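Local structure of cytochrome c XoxG (Methylobacterium extorquens, 6ONQ) at residues P69-T74 with R166-W171. The protein binds one heme c and probably transfers electrons in lanthanide-dependent methanol oxidation. Residues are numbered along the deposited sequence; the frame is centred on the assembly and turned at random.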
loop_
_atom_site.group_PDB
_atom_site.type_symbol
_atom_site.label_atom_id
_atom_site.label_comp_id
_atom_site.label_asym_id
_atom_site.label_seq_id
_atom_site.Cartn_x
_atom_site.Cartn_y
_atom_site.Cartn_z
ATOM N N PRO A 69 -2.497 -1.612 -9.003
ATOM C CA PRO A 69 -1.270 -0.993 -8.491
ATOM C C PRO A 69 -0.449 -1.968 -7.668
ATOM O O PRO A 69 -0.980 -2.886 -7.040
ATOM C CB PRO A 69 -1.787 0.159 -7.623
ATOM C CG PRO A 69 -3.150 0.430 -8.115
ATOM C CD PRO A 69 -3.702 -0.886 -8.576
ATOM N N THR A 70 0.866 -1.753 -7.672
ATOM C CA THR A 70 1.773 -2.592 -6.906
ATOM C C THR A 70 2.993 -1.774 -6.517
ATOM O O THR A 70 3.158 -0.625 -6.938
ATOM C CB THR A 70 2.186 -3.856 -7.680
ATOM O OG1 THR A 70 2.675 -4.827 -6.761
ATOM C CG2 THR A 70 3.278 -3.565 -8.686
ATOM N N PHE A 71 3.844 -2.384 -5.699
ATOM C CA PHE A 71 5.033 -1.745 -5.170
ATOM C C PHE A 71 6.258 -2.069 -6.021
ATOM O O PHE A 71 6.179 -2.736 -7.056
ATOM C CB PHE A 71 5.253 -2.185 -3.731
ATOM C CG PHE A 71 5.211 -3.665 -3.552
ATOM C CD1 PHE A 71 6.307 -4.444 -3.858
ATOM C CD2 PHE A 71 4.068 -4.283 -3.085
ATOM C CE1 PHE A 71 6.267 -5.807 -3.687
ATOM C CE2 PHE A 71 4.027 -5.648 -2.911
ATOM C CZ PHE A 71 5.125 -6.410 -3.214
ATOM N N HIS A 72 7.415 -1.584 -5.561
ATOM C CA HIS A 72 8.687 -1.844 -6.235
ATOM C C HIS A 72 9.799 -1.508 -5.243
ATOM O O HIS A 72 10.155 -0.337 -5.090
ATOM C CB HIS A 72 8.823 -1.036 -7.513
ATOM C CG HIS A 72 10.082 -1.323 -8.265
ATOM N ND1 HIS A 72 10.823 -0.338 -8.883
ATOM C CD2 HIS A 72 10.737 -2.484 -8.495
ATOM C CE1 HIS A 72 11.877 -0.880 -9.465
ATOM N NE2 HIS A 72 11.849 -2.181 -9.242
ATOM N N ILE A 73 10.324 -2.540 -4.582
ATOM C CA ILE A 73 11.422 -2.424 -3.630
ATOM C C ILE A 73 12.728 -2.725 -4.349
ATOM O O ILE A 73 12.778 -3.578 -5.243
ATOM C CB ILE A 73 11.226 -3.375 -2.436
ATOM C CG1 ILE A 73 9.755 -3.439 -2.036
ATOM C CG2 ILE A 73 12.063 -2.948 -1.260
ATOM C CD1 ILE A 73 9.190 -2.134 -1.605
ATOM N N THR A 74 13.793 -2.028 -3.956
ATOM C CA THR A 74 15.071 -2.125 -4.642
ATOM C C THR A 74 16.206 -2.014 -3.628
ATOM O O THR A 74 15.991 -1.718 -2.448
ATOM C CB THR A 74 15.179 -1.058 -5.738
ATOM O OG1 THR A 74 14.542 0.150 -5.293
ATOM C CG2 THR A 74 14.500 -1.547 -7.024
ATOM N N ARG A 166 3.188 -4.753 2.742
ATOM C CA ARG A 166 3.164 -5.399 4.050
ATOM C C ARG A 166 2.653 -6.827 3.938
ATOM O O ARG A 166 3.248 -7.758 4.491
ATOM C CB ARG A 166 2.306 -4.591 5.023
ATOM C CG ARG A 166 2.842 -3.182 5.297
ATOM C CD ARG A 166 4.060 -3.198 6.220
ATOM N NE ARG A 166 3.722 -3.758 7.523
ATOM C CZ ARG A 166 4.279 -4.850 8.039
ATOM N NH1 ARG A 166 5.224 -5.512 7.374
ATOM N NH2 ARG A 166 3.883 -5.282 9.225
ATOM N N ALA A 167 1.559 -7.018 3.201
ATOM C CA ALA A 167 0.942 -8.335 3.095
ATOM C C ALA A 167 1.869 -9.335 2.429
ATOM O O ALA A 167 1.848 -10.524 2.768
ATOM C CB ALA A 167 -0.372 -8.230 2.327
ATOM N N ALA A 168 2.678 -8.881 1.478
ATOM C CA ALA A 168 3.637 -9.754 0.821
ATOM C C ALA A 168 4.886 -9.989 1.659
ATOM O O ALA A 168 5.756 -10.767 1.243
ATOM C CB ALA A 168 4.027 -9.168 -0.536
ATOM N N GLY A 169 4.998 -9.341 2.817
ATOM C CA GLY A 169 6.243 -9.374 3.553
ATOM C C GLY A 169 7.404 -8.722 2.837
ATOM O O GLY A 169 8.554 -8.931 3.226
ATOM N N ALA A 170 7.137 -7.940 1.785
ATOM C CA ALA A 170 8.195 -7.252 1.049
ATOM C C ALA A 170 8.674 -5.993 1.748
ATOM O O ALA A 170 9.704 -5.432 1.355
ATOM C CB ALA A 170 7.722 -6.886 -0.361
ATOM N N TRP A 171 7.937 -5.523 2.746
ATOM C CA TRP A 171 8.367 -4.421 3.580
ATOM C C TRP A 171 8.084 -4.798 5.018
ATOM O O TRP A 171 7.049 -5.401 5.310
ATOM C CB TRP A 171 7.656 -3.110 3.236
ATOM C CG TRP A 171 8.197 -1.955 4.026
ATOM C CD1 TRP A 171 7.590 -1.317 5.068
ATOM C CD2 TRP A 171 9.470 -1.318 3.857
ATOM N NE1 TRP A 171 8.399 -0.320 5.547
ATOM C CE2 TRP A 171 9.561 -0.302 4.821
ATOM C CE3 TRP A 171 10.541 -1.510 2.980
ATOM C CZ2 TRP A 171 10.675 0.516 4.936
ATOM C CZ3 TRP A 171 11.646 -0.692 3.095
ATOM C CH2 TRP A 171 11.702 0.311 4.061
#
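Phe71 and Ile73 pack against Ala168 and Ala170 where helix 156-167 of this c-type cytochrome ends in a Schellman motif, joining the helix terminus to the broken strand 69-74 of the four-stranded antiparallel sheet. Phe71 reaches across with the far end of its ring: CE1 lies 3.8 Å from CB of Ala170, and CZ is 4.0 Å from CB of Ala168. Both methyl groups approach the ring obliquely. Phe71 CG sits between the backbone N and the carbonyl carbon (chi1 50°), the rotamer that carries the ring to the two alanines; the same side chain also touches Val161 and Ala165 on the helix. Ile73 contributes its CG1 branch, in apolar contact with Ala170 CB at 4.3 Å. The same CG1 comes within 3.9 Å of Ala170 O, which is plain van der Waals proximity.

Polar bonds fix the turn from its own side of the contact. Within 166-171, the N-H of Gly169, a residue with a positive phi of 64°, bonds to Arg166 O, N to O 2.9 Å. Ala165, one residue earlier in the helix, pairs with Trp171 through the backbone. The Arg166 side chain is held at several points, since its NE also bonds to Asp102 O, from elsewhere in the chain. Its NH1 meets Trp171 O at 2.8 Å, the oxygen lying at the guanidinium edge, nearly in plane, and the N-H...O angle bent to 138°.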